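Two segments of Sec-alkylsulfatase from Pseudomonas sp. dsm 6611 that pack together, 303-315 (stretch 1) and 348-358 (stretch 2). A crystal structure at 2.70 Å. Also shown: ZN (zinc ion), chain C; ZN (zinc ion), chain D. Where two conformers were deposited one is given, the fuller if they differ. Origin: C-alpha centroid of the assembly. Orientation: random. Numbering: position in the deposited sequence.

Stretch 1 (303-315) FKVLNTADNAPPA
Stretch 2 348-358: TDVLIQQHNWP

Parallel strands that end at a metal site illustrate how a regular backbone ladder can hand over to side chains where the strands stop. In this sec-alkylsulfatase, residues 305-307 and 350-352 run in the same direction, their axes 22° apart and 4.6 Å at closest approach. Leu-306 pairs with Leu-351 and Asn-307 with Ile-352, each at a CA-CA distance of 4.7 Å. Leu-306 (phi/psi -118/130) reaches the neighbouring strand through both backbone polar atoms: its N donates to Val-350 O at 3.3 Å, and its O accepts from Ile-352 N at 2.7 Å. The ladder begins where Asp-349 N donates to Lys-304 O (2.6 Å), Lys-304 having phi/psi 60/36, and continues with Thr-308 N to Ile-352 O (3.3 Å).

Side chains alternate across this sheet. Leu-306 (chi1 t, chi2 p) and Leu-351 (chi1 t) share one face, with CD2 of Leu-306 4.4 Å from CD1 of Leu-351. Val-305, Asn-307, Val-350 and Ile-352 occupy the other, where CG1 of Val-305 meets CG1 of Val-350 at 3.7 Å. The apolar branches of the leucines, valines and Ile-352 suit buried positions, whereas Asn-307 spends its amide on hydrogen bonds. At the more open end, Lys-304 covers a large area and forms a salt bridge from NZ to Asp-349 OD1 at 3.5 Å.

At the end of its strand, Asn-307 (chi1 t) uses both ends of its amide: ND2 donates to Gln-354 OE1 at 3.0 Å, while OD1 accepts from Ala-309 N at 2.9 Å. The latter bond ties its side chain to the type II' turn spanning Thr-308 to Asn-311. Ala-309, at 49/-122, presents its O to Gln-354 N at 3.1 Å, extending the backbone pairing into the loops. The turn is closed by Asn-311 N to Thr-308 O at 2.8 Å.

Next comes Asp-310 (chi1 m, chi2 1°), whose OD2 lies 2.1 Å from the chain C zinc and 2.2 Å from the chain D zinc, bridging them. His-355 (chi1 m, chi2 -67°) places NE2 2.0 Å from the chain C zinc, so this ion joins the stretches; the O of water 2 lies 2.1 Å from each metal.

Pro-314 has the largest area covered by the opposing stretch. Its CA-to-CB bond points toward that stretch, and CB lies 3.9 Å from Trp-357 CZ2, while its CG sits 4.3 Å from the centroid of the indole five-membered ring in an off-centre CH-pi contact. Trp-357 adopts chi1 p and chi2 86°. The compact, C-gamma-exo proline ring offers several aliphatic carbons to this buried pocket, and its CD also approaches Asn-356 OD1 at 3.3 Å. Nearby, Gln-353 NE2 makes a weak hydrogen bond to Ala-312 O at 2.7 Å.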

ATOM      1  N   PHE A 303      20.024   0.653  33.747  1.00 43.38           N
ATOM      2  CA  PHE A 303      20.341  -0.753  33.524  1.00 41.62           C
ATOM      3  C   PHE A 303      21.259  -1.000  32.325  1.00 46.56           C
ATOM      4  O   PHE A 303      21.815  -2.102  32.217  1.00 46.34           O
ATOM      5  CB  PHE A 303      19.036  -1.533  33.331  1.00 42.27           C
ATOM      6  CG  PHE A 303      18.158  -1.642  34.551  1.00 42.52           C
ATOM      7  CD1 PHE A 303      17.266  -0.629  34.876  1.00 44.08           C
ATOM      8  CD2 PHE A 303      18.166  -2.790  35.329  1.00 44.57           C
ATOM      9  CE1 PHE A 303      16.462  -0.728  36.003  1.00 46.50           C
ATOM     10  CE2 PHE A 303      17.344  -2.899  36.449  1.00 45.91           C
ATOM     11  CZ  PHE A 303      16.504  -1.862  36.783  1.00 45.19           C
ATOM     12  N   LYS A 304      21.422   0.011  31.437  1.00 42.98           N
ATOM     13  CA  LYS A 304      22.229  -0.112  30.212  0.50 43.28           C
ATOM     14  C   LYS A 304      21.650  -1.235  29.307  1.00 48.92           C
ATOM     15  O   LYS A 304      22.409  -2.003  28.682  1.00 49.31           O
ATOM     16  CB  LYS A 304      23.739  -0.327  30.512  0.50 44.36           C
ATOM     17  CG  LYS A 304      24.546   0.949  30.680  0.50 42.84           C
ATOM     18  CD  LYS A 304      26.044   0.661  30.584  0.50 42.15           C
ATOM     19  CE  LYS A 304      26.709   1.476  29.499  0.50 41.04           C
ATOM     20  NZ  LYS A 304      27.737   0.688  28.758  0.50 49.83           N
ATOM     21  N   VAL A 305      20.284  -1.355  29.289  1.00 44.20           N
ATOM     22  CA  VAL A 305      19.511  -2.331  28.513  1.00 42.79           C
ATOM     23  C   VAL A 305      18.605  -1.582  27.548  1.00 44.90           C
ATOM     24  O   VAL A 305      18.089  -0.507  27.898  1.00 46.20           O
ATOM     25  CB  VAL A 305      18.749  -3.440  29.316  1.00 46.77           C
ATOM     26  CG1 VAL A 305      19.517  -3.938  30.528  1.00 46.16           C
ATOM     27  CG2 VAL A 305      17.367  -3.009  29.722  1.00 47.52           C
ATOM     28  N   LEU A 306      18.428  -2.122  26.328  1.00 36.91           N
ATOM     29  CA  LEU A 306      17.554  -1.517  25.325  1.00 34.33           C
ATOM     30  C   LEU A 306      16.420  -2.462  24.970  1.00 38.69           C
ATOM     31  O   LEU A 306      16.652  -3.649  24.716  1.00 38.78           O
ATOM     32  CB  LEU A 306      18.328  -1.045  24.079  1.00 33.17           C
ATOM     33  CG  LEU A 306      17.518  -0.508  22.885  1.00 35.33           C
ATOM     34  CD1 LEU A 306      16.930   0.852  23.175  1.00 36.11           C
ATOM     35  CD2 LEU A 306      18.338  -0.460  21.654  1.00 31.94           C
ATOM     36  N   ASN A 307      15.185  -1.942  25.000  1.00 34.67           N
ATOM     37  CA  ASN A 307      14.010  -2.715  24.635  1.00 34.01           C
ATOM     38  C   ASN A 307      13.432  -2.135  23.336  1.00 37.45           C
ATOM     39  O   ASN A 307      13.001  -0.985  23.302  1.00 37.89           O
ATOM     40  CB  ASN A 307      12.991  -2.822  25.765  1.00 27.15           C
ATOM     41  CG  ASN A 307      11.881  -3.789  25.450  1.00 28.45           C
ATOM     42  OD1 ASN A 307      11.503  -3.977  24.295  1.00 22.32           O
ATOM     43  ND2 ASN A 307      11.316  -4.425  26.467  1.00 21.29           N
ATOM     44  N   THR A 308      13.446  -2.949  22.274  1.00 31.50           N
ATOM     45  CA  THR A 308      13.035  -2.581  20.916  1.00 30.20           C
ATOM     46  C   THR A 308      11.634  -3.010  20.533  1.00 33.61           C
ATOM     47  O   THR A 308      11.346  -3.097  19.330  1.00 34.37           O
ATOM     48  CB  THR A 308      14.027  -3.151  19.915  1.00 34.90           C
ATOM     49  OG1 THR A 308      13.928  -4.578  19.942  1.00 37.91           O
ATOM     50  CG2 THR A 308      15.445  -2.721  20.202  1.00 28.53           C
ATOM     51  N   ALA A 309      10.760  -3.305  21.535  1.00 27.01           N
ATOM     52  CA  ALA A 309       9.389  -3.753  21.297  1.00 24.50           C
ATOM     53  C   ALA A 309       9.441  -4.913  20.263  1.00 27.74           C
ATOM     54  O   ALA A 309      10.167  -5.888  20.510  1.00 27.11           O
ATOM     55  CB  ALA A 309       8.538  -2.582  20.786  1.00 24.49           C
ATOM     56  N   ASP A 310       8.733  -4.776  19.104  1.00 24.07           N
ATOM     57  CA  ASP A 310       8.710  -5.733  17.970  1.00 23.96           C
ATOM     58  C   ASP A 310       9.433  -5.166  16.730  1.00 30.85           C
ATOM     59  O   ASP A 310       9.254  -5.687  15.608  1.00 28.06           O
ATOM     60  CB  ASP A 310       7.276  -6.062  17.555  1.00 24.60           C
ATOM     61  CG  ASP A 310       6.394  -6.644  18.619  1.00 27.20           C
ATOM     62  OD1 ASP A 310       6.875  -6.808  19.772  1.00 28.50           O
ATOM     63  OD2 ASP A 310       5.213  -6.944  18.306  1.00 24.48           O
ATOM     64  N   ASN A 311      10.234  -4.080  16.944  1.00 29.50           N
ATOM     65  CA  ASN A 311      10.952  -3.397  15.889  1.00 29.27           C
ATOM     66  C   ASN A 311      12.130  -4.153  15.299  1.00 31.92           C
ATOM     67  O   ASN A 311      12.530  -3.858  14.161  1.00 31.63           O
ATOM     68  CB  ASN A 311      11.358  -2.014  16.354  1.00 29.87           C
ATOM     69  CG  ASN A 311      10.160  -1.204  16.699  1.00 46.09           C
ATOM     70  OD1 ASN A 311       9.194  -1.140  15.929  1.00 40.60           O
ATOM     71  ND2 ASN A 311      10.159  -0.662  17.901  1.00 40.29           N
ATOM     72  N   ALA A 312      12.704  -5.099  16.059  1.00 26.95           N
ATOM     73  CA  ALA A 312      13.843  -5.849  15.565  1.00 26.66           C
ATOM     74  C   ALA A 312      13.892  -7.228  16.195  1.00 28.73           C
ATOM     75  O   ALA A 312      14.828  -7.530  16.931  1.00 29.38           O
ATOM     76  CB  ALA A 312      15.131  -5.075  15.836  1.00 27.57           C
ATOM     77  N   PRO A 313      12.919  -8.114  15.902  1.00 23.90           N
ATOM     78  CA  PRO A 313      12.953  -9.448  16.523  1.00 23.57           C
ATOM     79  C   PRO A 313      13.906 -10.439  15.824  1.00 26.94           C
ATOM     80  O   PRO A 313      14.346 -10.180  14.703  1.00 26.84           O
ATOM     81  CB  PRO A 313      11.485  -9.880  16.444  1.00 24.58           C
ATOM     82  CG  PRO A 313      10.961  -9.239  15.223  1.00 27.15           C
ATOM     83  CD  PRO A 313      11.731  -7.964  15.029  1.00 23.59           C
ATOM     84  N   PRO A 314      14.205 -11.592  16.453  1.00 23.07           N
ATOM     85  CA  PRO A 314      15.135 -12.571  15.853  1.00 21.86           C
ATOM     86  C   PRO A 314      14.549 -13.460  14.757  1.00 26.37           C
ATOM     87  O   PRO A 314      14.662 -14.698  14.816  1.00 24.34           O
ATOM     88  CB  PRO A 314      15.614 -13.408  17.043  1.00 23.22           C
ATOM     89  CG  PRO A 314      14.979 -12.856  18.234  1.00 28.59           C
ATOM     90  CD  PRO A 314      13.821 -12.015  17.804  1.00 25.53           C
ATOM     91  N   ALA A 315      13.937 -12.810  13.746  1.00 23.13           N
ATOM     92  CA  ALA A 315      13.326 -13.349  12.529  1.00 22.28           C
ATOM     93  C   ALA A 315      12.936 -12.161  11.686  1.00 28.72           C
ATOM     94  O   ALA A 315      12.786 -11.059  12.221  1.00 31.18           O
ATOM     95  CB  ALA A 315      12.075 -14.160  12.865  1.00 22.41           C
ATOM     96  N   THR A 348      24.513   0.250  25.591  1.00 40.98           N
ATOM     97  CA  THR A 348      23.710  -0.944  25.845  1.00 40.00           C
ATOM     98  C   THR A 348      24.482  -2.220  25.949  1.00 43.80           C
ATOM     99  O   THR A 348      25.300  -2.507  25.080  1.00 44.98           O
ATOM    100  CB  THR A 348      22.426  -0.989  24.997  1.00 48.93           C
ATOM    101  OG1 THR A 348      21.712  -2.182  25.315  1.00 58.05           O
ATOM    102  CG2 THR A 348      22.688  -0.963  23.528  1.00 49.60           C
ATOM    103  N   ASP A 349      24.241  -2.977  27.042  1.00 39.17           N
ATOM    104  CA  ASP A 349      24.920  -4.246  27.337  1.00 38.04           C
ATOM    105  C   ASP A 349      24.085  -5.440  26.914  1.00 41.00           C
ATOM    106  O   ASP A 349      24.622  -6.461  26.518  1.00 40.82           O
ATOM    107  CB  ASP A 349      25.276  -4.351  28.836  1.00 39.62           C
ATOM    108  CG  ASP A 349      26.355  -3.387  29.334  1.00 54.37           C
ATOM    109  OD1 ASP A 349      27.034  -2.739  28.478  1.00 56.95           O
ATOM    110  OD2 ASP A 349      26.528  -3.276  30.575  1.00 56.91           O
ATOM    111  N   VAL A 350      22.771  -5.338  27.045  1.00 37.70           N
ATOM    112  CA  VAL A 350      21.857  -6.409  26.675  1.00 36.12           C
ATOM    113  C   VAL A 350      20.630  -5.818  26.079  1.00 36.85           C
ATOM    114  O   VAL A 350      20.045  -4.925  26.663  1.00 36.02           O
ATOM    115  CB  VAL A 350      21.560  -7.426  27.810  1.00 39.86           C
ATOM    116  CG1 VAL A 350      21.542  -6.761  29.176  1.00 39.09           C
ATOM    117  CG2 VAL A 350      20.279  -8.224  27.541  1.00 39.69           C
ATOM    118  N   LEU A 351      20.270  -6.285  24.891  1.00 33.45           N
ATOM    119  CA  LEU A 351      19.068  -5.865  24.186  1.00 33.36           C
ATOM    120  C   LEU A 351      17.932  -6.834  24.556  1.00 36.08           C
ATOM    121  O   LEU A 351      18.131  -8.045  24.522  1.00 32.98           O
ATOM    122  CB  LEU A 351      19.319  -5.871  22.673  1.00 33.10           C
ATOM    123  CG  LEU A 351      18.150  -5.515  21.772  1.00 38.57           C
ATOM    124  CD1 LEU A 351      18.614  -4.719  20.619  1.00 39.40           C
ATOM    125  CD2 LEU A 351      17.486  -6.753  21.227  1.00 42.61           C
ATOM    126  N   ILE A 352      16.760  -6.300  24.924  1.00 33.22           N
ATOM    127  CA  ILE A 352      15.577  -7.135  25.209  1.00 32.89           C
ATOM    128  C   ILE A 352      14.424  -6.816  24.243  1.00 36.04           C
ATOM    129  O   ILE A 352      14.412  -5.766  23.604  1.00 34.42           O
ATOM    130  CB  ILE A 352      15.150  -7.224  26.697  1.00 34.92           C
ATOM    131  CG1 ILE A 352      14.644  -5.875  27.223  1.00 33.51           C
ATOM    132  CG2 ILE A 352      16.287  -7.838  27.572  1.00 36.51           C
ATOM    133  CD1 ILE A 352      13.805  -5.962  28.422  1.00 25.45           C
ATOM    134  N   GLN A 353      13.497  -7.744  24.088  1.00 34.19           N
ATOM    135  CA  GLN A 353      12.383  -7.555  23.159  1.00 34.58           C
ATOM    136  C   GLN A 353      11.061  -8.029  23.741  1.00 33.72           C
ATOM    137  O   GLN A 353      11.046  -8.629  24.820  1.00 34.12           O
ATOM    138  CB  GLN A 353      12.670  -8.312  21.857  1.00 37.12           C
ATOM    139  CG  GLN A 353      13.804  -7.756  21.040  1.00 41.23           C
ATOM    140  CD  GLN A 353      14.621  -8.858  20.501  1.00 56.12           C
ATOM    141  OE1 GLN A 353      14.724  -9.932  21.084  1.00 50.90           O
ATOM    142  NE2 GLN A 353      15.232  -8.593  19.379  1.00 62.58           N
ATOM    143  N   GLN A 354       9.965  -7.777  23.015  1.00 27.22           N
ATOM    144  CA  GLN A 354       8.638  -8.183  23.458  1.00 27.04           C
ATOM    145  C   GLN A 354       8.157  -9.469  22.748  1.00 32.14           C
ATOM    146  O   GLN A 354       7.020  -9.919  22.903  1.00 32.89           O
ATOM    147  CB  GLN A 354       7.653  -7.003  23.408  1.00 28.10           C
ATOM    148  CG  GLN A 354       8.115  -5.795  24.249  1.00 20.15           C
ATOM    149  CD  GLN A 354       8.164  -6.135  25.730  1.00 35.58           C
ATOM    150  OE1 GLN A 354       9.198  -6.488  26.300  1.00 30.46           O
ATOM    151  NE2 GLN A 354       7.036  -6.043  26.386  1.00 33.74           N
ATOM    152  N   HIS A 355       9.068 -10.073  22.008  1.00 26.84           N
ATOM    153  CA  HIS A 355       8.942 -11.375  21.398  1.00 26.46           C
ATOM    154  C   HIS A 355      10.331 -11.909  21.455  1.00 33.19           C
ATOM    155  O   HIS A 355      11.268 -11.158  21.178  1.00 33.00           O
ATOM    156  CB  HIS A 355       8.480 -11.305  19.940  1.00 27.01           C
ATOM    157  CG  HIS A 355       7.044 -10.969  19.792  1.00 29.49           C
ATOM    158  ND1 HIS A 355       6.068 -11.836  20.200  1.00 31.07           N
ATOM    159  CD2 HIS A 355       6.472  -9.850  19.305  1.00 30.30           C
ATOM    160  CE1 HIS A 355       4.930 -11.227  19.940  1.00 30.30           C
ATOM    161  NE2 HIS A 355       5.128 -10.027  19.397  1.00 30.15           N
ATOM    162  N   ASN A 356      10.488 -13.188  21.846  1.00 31.31           N
ATOM    163  CA  ASN A 356      11.772 -13.906  21.900  1.00 30.77           C
ATOM    164  C   ASN A 356      12.808 -13.471  22.938  1.00 34.41           C
ATOM    165  O   ASN A 356      12.530 -12.649  23.801  1.00 35.18           O
ATOM    166  CB  ASN A 356      12.404 -14.046  20.521  1.00 28.15           C
ATOM    167  CG  ASN A 356      11.421 -14.395  19.443  1.00 36.71           C
ATOM    168  OD1 ASN A 356      11.039 -13.548  18.645  1.00 19.86           O
ATOM    169  ND2 ASN A 356      11.011 -15.649  19.386  1.00 35.18           N
ATOM    170  N   TRP A 357      14.001 -14.052  22.834  1.00 29.17           N
ATOM    171  CA  TRP A 357      15.130 -13.969  23.755  1.00 28.09           C
ATOM    172  C   TRP A 357      15.973 -12.701  23.624  1.00 32.31           C
ATOM    173  O   TRP A 357      16.019 -12.086  22.537  1.00 30.93           O
ATOM    174  CB  TRP A 357      16.030 -15.234  23.612  1.00 25.68           C
ATOM    175  CG  TRP A 357      16.347 -15.546  22.196  1.00 25.98           C
ATOM    176  CD1 TRP A 357      17.357 -15.042  21.446  1.00 28.23           C
ATOM    177  CD2 TRP A 357      15.490 -16.253  21.294  1.00 25.96           C
ATOM    178  NE1 TRP A 357      17.230 -15.466  20.144  1.00 27.28           N
ATOM    179  CE2 TRP A 357      16.086 -16.196  20.018  1.00 29.44           C
ATOM    180  CE3 TRP A 357      14.255 -16.930  21.443  1.00 26.74           C
ATOM    181  CZ2 TRP A 357      15.517 -16.828  18.893  1.00 29.19           C
ATOM    182  CZ3 TRP A 357      13.672 -17.516  20.326  1.00 27.54           C
ATOM    183  CH2 TRP A 357      14.302 -17.474  19.072  1.00 28.21           C
ATOM    184  N   PRO A 358      16.760 -12.369  24.686  1.00 27.99           N
ATOM    185  CA  PRO A 358      17.631 -11.194  24.610  1.00 28.14           C
ATOM    186  C   PRO A 358      18.965 -11.448  23.901  1.00 34.27           C
ATOM    187  O   PRO A 358      19.386 -12.572  23.806  1.00 34.44           O
ATOM    188  CB  PRO A 358      17.890 -10.875  26.105  1.00 29.58           C
ATOM    189  CG  PRO A 358      16.995 -11.776  26.897  1.00 32.58           C
ATOM    190  CD  PRO A 358      16.824 -12.962  26.033  1.00 27.66           C
TER
HETATM  191 ZN    ZN C 700       4.011  -8.396  19.331  1.00 33.36          ZN
HETATM  192 ZN    ZN D 701       3.626  -5.798  17.339  1.00 39.46          ZN
HETATM  193  O   HOH W   1      12.084 -14.963  16.199  1.00174.23           O
HETATM  194  O   HOH W   2       2.716  -7.600  17.868  1.00 31.68           O